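Local structure of glucose-6-phosphate isomerase like protein (Thermus thermophilus, 1WIW) at residues Pro38-Gly43 with Gly63-Leu68; Val92-Arg97 with Tyr112-Phe117. The protein probably interconverts phosphorylated sugars, as glucose-6-phosphate and mannose-6-phosphate isomerases of its family do, and is expected to bind carbohydrate derivatives. All coordinates share one frame; numbering follows the deposited sequence.

Contact 1: Pro38-Gly43 with Gly63-Leu68; sequences PHAALG and GTLFLL
Five backbone hydrogen bonds join Pro38-Gly43 to Gly63-Leu68 in parallel register. Phe66 N gives the shortest, 2.7 Å to Ala40 O and nearly straight at 174°, with the donor tilted from the carbonyl plane. Thr64 N reaches Pro38 O at 3.1 Å, and Leu42 N reaches Phe66 O at 2.9 Å; both approach almost in line with the carbonyl. Leu68 N donates to Leu42 O at the far end, whereas the bond from Ala40 N to Thr64 O is bent to 133° and weak. CA-H...O contacts supplement these bonds, the shortest from Ala41 CA to Phe66 O at 3.1 Å. Gly63 suits its place: with phi positive and Pro38 O close by, a CB would clash.

On one face, that of Ala40, Leu42, Leu65 and Leu67, the small Ala40 lets the longer neighbour lean over: Leu65 CD2 lies 3.6 Å from Ala40 CB. Leu42 and Leu67 run side by side, Leu67 CD1 touching Leu42 CB and CD2. Helix 76-83 packs Met80 on Leu42 and Ala81 on Leu67. On the other face Ala41 CB meets the root of Phe66, CB to CB. Phe66 and His39 point the same way, each with CG anti to its carbonyl carbon (Phe66 chi1 -68°), and His39 ND1 stands obliquely 4.1 Å from Phe66 CE2; Thr64 CG2 covers part of one ring face. Thr64 OG1 bonds to Pro36 O, and helix 110-121 packs on Phe66 and Leu68.

Polarity is spent mainly within the backbone, leaving chiefly apolar faces for helices to cover, although His39 ND1 is buried without a polar partner.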
loop_
_atom_site.group_PDB
_atom_site.type_symbol
_atom_site.label_atom_id
_atom_site.label_comp_id
_atom_site.label_asym_id
_atom_site.label_seq_id
_atom_site.Cartn_x
_atom_site.Cartn_y
_atom_site.Cartn_z
ATOM N N PRO B 38 16.916 16.159 19.005
ATOM C CA PRO B 38 15.828 15.215 18.735
ATOM C C PRO B 38 16.185 14.265 17.592
ATOM O O PRO B 38 17.120 14.523 16.828
ATOM C CB PRO B 38 14.658 16.133 18.394
ATOM C CG PRO B 38 15.333 17.267 17.709
ATOM C CD PRO B 38 16.535 17.520 18.591
ATOM N N HIS B 39 15.437 13.173 17.477
ATOM C CA HIS B 39 15.700 12.174 16.449
ATOM C C HIS B 39 14.655 12.133 15.341
ATOM O O HIS B 39 13.468 12.335 15.577
ATOM C CB HIS B 39 15.788 10.787 17.090
ATOM C CG HIS B 39 16.752 10.708 18.231
ATOM N ND1 HIS B 39 18.100 10.955 18.086
ATOM C CD2 HIS B 39 16.562 10.405 19.538
ATOM C CE1 HIS B 39 18.701 10.807 19.253
ATOM N NE2 HIS B 39 17.790 10.474 20.151
ATOM N N ALA B 40 15.114 11.858 14.127
ATOM C CA ALA B 40 14.228 11.756 12.977
ATOM C C ALA B 40 14.773 10.671 12.054
ATOM O O ALA B 40 15.973 10.390 12.053
ATOM C CB ALA B 40 14.154 13.097 12.244
ATOM N N ALA B 41 13.888 10.052 11.282
ATOM C CA ALA B 41 14.303 9.015 10.357
ATOM C C ALA B 41 13.455 9.011 9.092
ATOM O O ALA B 41 12.241 9.208 9.132
ATOM C CB ALA B 41 14.241 7.652 11.031
ATOM N N LEU B 42 14.124 8.796 7.967
ATOM C CA LEU B 42 13.477 8.736 6.665
ATOM C C LEU B 42 14.078 7.495 6.021
ATOM O O LEU B 42 15.293 7.412 5.854
ATOM C CB LEU B 42 13.818 9.984 5.849
ATOM C CG LEU B 42 13.195 10.124 4.460
ATOM C CD1 LEU B 42 11.679 10.056 4.552
ATOM C CD2 LEU B 42 13.630 11.445 3.856
ATOM N N GLY B 43 13.240 6.526 5.675
ATOM C CA GLY B 43 13.767 5.307 5.094
ATOM C C GLY B 43 13.343 4.982 3.678
ATOM O O GLY B 43 12.304 5.435 3.202
ATOM N N GLY B 63 19.362 18.376 15.696
ATOM C CA GLY B 63 19.676 17.050 16.198
ATOM C C GLY B 63 20.246 16.094 15.164
ATOM O O GLY B 63 21.213 16.415 14.469
ATOM N N THR B 64 19.647 14.913 15.065
ATOM C CA THR B 64 20.111 13.909 14.118
ATOM C C THR B 64 18.991 13.404 13.218
ATOM O O THR B 64 17.872 13.151 13.669
ATOM C CB THR B 64 20.713 12.684 14.840
ATOM O OG1 THR B 64 21.785 13.100 15.691
ATOM C CG2 THR B 64 21.243 11.680 13.831
ATOM N N LEU B 65 19.309 13.262 11.938
ATOM C CA LEU B 65 18.359 12.760 10.959
ATOM C C LEU B 65 18.952 11.465 10.423
ATOM O O LEU B 65 20.010 11.473 9.795
ATOM C CB LEU B 65 18.170 13.775 9.824
ATOM C CG LEU B 65 17.250 13.444 8.639
ATOM C CD1 LEU B 65 17.917 12.429 7.732
ATOM C CD2 LEU B 65 15.906 12.926 9.138
ATOM N N PHE B 66 18.286 10.351 10.705
ATOM C CA PHE B 66 18.755 9.057 10.235
ATOM C C PHE B 66 18.167 8.778 8.859
ATOM O O PHE B 66 16.952 8.654 8.700
ATOM C CB PHE B 66 18.349 7.957 11.213
ATOM C CG PHE B 66 19.054 8.038 12.532
ATOM C CD1 PHE B 66 20.411 7.751 12.628
ATOM C CD2 PHE B 66 18.365 8.414 13.679
ATOM C CE1 PHE B 66 21.077 7.842 13.849
ATOM C CE2 PHE B 66 19.021 8.509 14.907
ATOM C CZ PHE B 66 20.379 8.223 14.991
ATOM N N LEU B 67 19.044 8.695 7.867
ATOM C CA LEU B 67 18.636 8.437 6.490
ATOM C C LEU B 67 18.884 6.956 6.225
ATOM O O LEU B 67 20.019 6.551 6.001
ATOM C CB LEU B 67 19.481 9.300 5.552
ATOM C CG LEU B 67 18.851 9.872 4.283
ATOM C CD1 LEU B 67 17.564 10.606 4.628
ATOM C CD2 LEU B 67 19.847 10.820 3.615
ATOM N N LEU B 68 17.824 6.151 6.267
ATOM C CA LEU B 68 17.951 4.709 6.055
ATOM C C LEU B 68 17.897 4.368 4.568
ATOM O O LEU B 68 16.830 4.073 4.022
ATOM C CB LEU B 68 16.839 3.974 6.820
ATOM C CG LEU B 68 16.632 4.454 8.264
ATOM C CD1 LEU B 68 15.615 3.567 8.971
ATOM C CD2 LEU B 68 17.956 4.430 9.011
#

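Contact 2: Val92-Arg97 with Tyr112-Phe117; sequences VRVGFR and YRYLRF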
loop_
_atom_site.group_PDB
_atom_site.type_symbol
_atom_site.label_atom_id
_atom_site.label_comp_id
_atom_site.label_asym_id
_atom_site.label_seq_id
_atom_site.Cartn_x
_atom_site.Cartn_y
_atom_site.Cartn_z
ATOM N N VAL B 92 22.877 11.145 9.313
ATOM C CA VAL B 92 23.558 9.871 9.493
ATOM C C VAL B 92 22.990 8.877 8.490
ATOM O O VAL B 92 21.840 8.451 8.603
ATOM C CB VAL B 92 23.371 9.316 10.918
ATOM C CG1 VAL B 92 24.019 7.945 11.022
ATOM C CG2 VAL B 92 23.996 10.264 11.931
ATOM N N ARG B 93 23.810 8.518 7.507
ATOM C CA ARG B 93 23.416 7.591 6.456
ATOM C C ARG B 93 23.643 6.143 6.862
ATOM O O ARG B 93 24.761 5.744 7.191
ATOM C CB ARG B 93 24.207 7.886 5.182
ATOM C CG ARG B 93 24.017 9.287 4.620
ATOM C CD ARG B 93 24.970 9.514 3.457
ATOM N NE ARG B 93 24.745 8.549 2.384
ATOM C CZ ARG B 93 25.625 8.268 1.430
ATOM N NH1 ARG B 93 26.803 8.879 1.408
ATOM N NH2 ARG B 93 25.329 7.375 0.496
ATOM N N VAL B 94 22.568 5.364 6.826
ATOM C CA VAL B 94 22.608 3.952 7.178
ATOM C C VAL B 94 22.082 3.158 5.983
ATOM O O VAL B 94 20.927 3.324 5.591
ATOM C CB VAL B 94 21.712 3.670 8.404
ATOM C CG1 VAL B 94 21.837 2.229 8.819
ATOM C CG2 VAL B 94 22.091 4.591 9.548
ATOM N N GLY B 95 22.926 2.306 5.404
ATOM C CA GLY B 95 22.494 1.524 4.256
ATOM C C GLY B 95 23.521 0.534 3.743
ATOM O O GLY B 95 24.395 0.097 4.488
ATOM N N PHE B 96 23.426 0.174 2.467
ATOM C CA PHE B 96 24.365 -0.788 1.892
ATOM C C PHE B 96 25.423 -0.190 0.969
ATOM O O PHE B 96 26.432 -0.836 0.695
ATOM C CB PHE B 96 23.613 -1.885 1.140
ATOM C CG PHE B 96 22.764 -1.376 0.018
ATOM C CD1 PHE B 96 21.495 -0.871 0.264
ATOM C CD2 PHE B 96 23.243 -1.382 -1.288
ATOM C CE1 PHE B 96 20.711 -0.379 -0.778
ATOM C CE2 PHE B 96 22.470 -0.892 -2.335
ATOM C CZ PHE B 96 21.202 -0.388 -2.081
ATOM N N ARG B 97 25.202 1.027 0.482
ATOM C CA ARG B 97 26.180 1.656 -0.400
ATOM C C ARG B 97 27.460 1.953 0.377
ATOM O O ARG B 97 27.417 2.263 1.568
ATOM C CB ARG B 97 25.621 2.946 -1.005
ATOM C CG ARG B 97 24.417 2.726 -1.913
ATOM C CD ARG B 97 24.059 3.986 -2.694
ATOM N NE ARG B 97 22.841 3.824 -3.489
ATOM C CZ ARG B 97 22.687 2.934 -4.467
ATOM N NH1 ARG B 97 23.676 2.108 -4.788
ATOM N NH2 ARG B 97 21.539 2.868 -5.129
ATOM N N TYR B 112 14.710 -5.809 10.276
ATOM C CA TYR B 112 14.952 -6.006 11.701
ATOM C C TYR B 112 16.227 -5.290 12.125
ATOM O O TYR B 112 16.270 -4.653 13.176
ATOM C CB TYR B 112 15.078 -7.496 12.044
ATOM C CG TYR B 112 15.731 -7.750 13.403
ATOM C CD1 TYR B 112 17.115 -7.875 13.522
ATOM C CD2 TYR B 112 14.965 -7.800 14.572
ATOM C CE1 TYR B 112 17.728 -8.039 14.779
ATOM C CE2 TYR B 112 15.565 -7.959 15.831
ATOM C CZ TYR B 112 16.947 -8.077 15.925
ATOM O OH TYR B 112 17.544 -8.218 17.160
ATOM N N ARG B 113 17.269 -5.398 11.305
ATOM C CA ARG B 113 18.544 -4.773 11.628
ATOM C C ARG B 113 18.467 -3.242 11.615
ATOM O O ARG B 113 19.095 -2.582 12.447
ATOM C CB ARG B 113 19.631 -5.303 10.681
ATOM C CG ARG B 113 19.756 -6.832 10.751
ATOM C CD ARG B 113 20.796 -7.414 9.788
ATOM N NE ARG B 113 20.792 -8.877 9.839
ATOM C CZ ARG B 113 20.481 -9.663 8.814
ATOM N NH1 ARG B 113 20.154 -9.132 7.643
ATOM N NH2 ARG B 113 20.470 -10.983 8.965
ATOM N N TYR B 114 17.699 -2.669 10.693
ATOM C CA TYR B 114 17.563 -1.210 10.668
ATOM C C TYR B 114 16.823 -0.755 11.928
ATOM O O TYR B 114 17.226 0.209 12.584
ATOM C CB TYR B 114 16.773 -0.734 9.439
ATOM C CG TYR B 114 17.565 -0.651 8.149
ATOM C CD1 TYR B 114 17.620 -1.728 7.267
ATOM C CD2 TYR B 114 18.243 0.518 7.801
ATOM C CE1 TYR B 114 18.332 -1.643 6.060
ATOM C CE2 TYR B 114 18.955 0.619 6.605
ATOM C CZ TYR B 114 18.997 -0.463 5.739
ATOM O OH TYR B 114 19.698 -0.366 4.556
ATOM N N LEU B 115 15.734 -1.450 12.259
ATOM C CA LEU B 115 14.938 -1.104 13.438
ATOM C C LEU B 115 15.757 -1.205 14.720
ATOM O O LEU B 115 15.700 -0.317 15.574
ATOM C CB LEU B 115 13.708 -2.013 13.547
ATOM C CG LEU B 115 12.839 -1.771 14.794
ATOM C CD1 LEU B 115 12.288 -0.351 14.796
ATOM C CD2 LEU B 115 11.714 -2.770 14.824
ATOM N N ARG B 116 16.515 -2.291 14.845
ATOM C CA ARG B 116 17.361 -2.510 16.014
ATOM C C ARG B 116 18.317 -1.331 16.194
ATOM O O ARG B 116 18.507 -0.832 17.304
ATOM C CB ARG B 116 18.145 -3.816 15.850
ATOM C CG ARG B 116 19.187 -4.096 16.939
ATOM C CD ARG B 116 19.545 -5.582 16.958
ATOM N NE ARG B 116 20.616 -5.910 17.897
ATOM C CZ ARG B 116 21.913 -5.772 17.630
ATOM N NH1 ARG B 116 22.826 -6.096 18.545
ATOM N NH2 ARG B 116 22.300 -5.315 16.442
ATOM N N PHE B 117 18.907 -0.878 15.095
ATOM C CA PHE B 117 19.830 0.248 15.156
ATOM C C PHE B 117 19.115 1.503 15.643
ATOM O O PHE B 117 19.612 2.192 16.535
ATOM C CB PHE B 117 20.461 0.500 13.784
ATOM C CG PHE B 117 21.404 1.673 13.758
ATOM C CD1 PHE B 117 20.955 2.938 13.384
ATOM C CD2 PHE B 117 22.740 1.517 14.124
ATOM C CE1 PHE B 117 21.826 4.033 13.372
ATOM C CE2 PHE B 117 23.618 2.604 14.117
ATOM C CZ PHE B 117 23.161 3.862 13.740
#
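Val94 carries the apolar packing between strand 92-95 and helix 112-117, its two methyls serving different aromatic rings. CG1, anti to the backbone N (chi1 -176°), lies 4.0 Å from Tyr114 CE2 and almost as near to CD2, the two side chains sliding past each other in opposite directions. CG2 meets Phe117 tip to tip, 3.9 Å from CE1 and oblique to the ring. A branched valine suits this place because it can fill both positions while keeping its strand conformation. Phe117 sets out toward the strand from its CB, with CG anti to its backbone N (chi1 179°).

Polar atoms enter through close approaches to the strand backbone. Val94 O lies in the plane of the Tyr114 ring, at its edge, 3.5 Å from CE2, where the slightly positive hydrogen on CE2 faces the carbonyl oxygen. The phenol OH continues to Gly95, 3.4 Å from CA. Gly95, with a nearly fully extended backbone, presents that CA to the hydroxyl.

Beyond the contact, Leu68 of the neighbouring strand touches Val94 and Tyr114, and Ala50 of helix 48-54 also touches Tyr114. Helix and strand axes run 10.3 Å apart at closest approach and roughly antiparallel, 153° between their directions. This is the layered packing of helix on parallel sheet characteristic of the alpha/beta sandwich of SIS domains.

How the contacts relate
Contact 1 and contact 2 build successive parts of one parallel sheet and its helical cover, their centres 11 Å apart. Strand 64-70, the second partner in contact 1, is also the neighbour of strand 90-95: Leu67 N to Val92 O and Leu65 O to Val92 N, each 2.9 Å, are probable hydrogen bonds. Side chains bridge the same seam, with Thr64 CG2 3.6 Å from Val92 CG2. Helix 110-121 is shared by both, through Leu118 on the strand 64-70 side and Tyr114 and Phe117 on Val94. Strand 39-45 leads into helix 48-54 through a glycine-rich turn that resembles a Rossmann-type GxGxxA pattern, touched by Leu68 and Tyr114; its role here is unconfirmed.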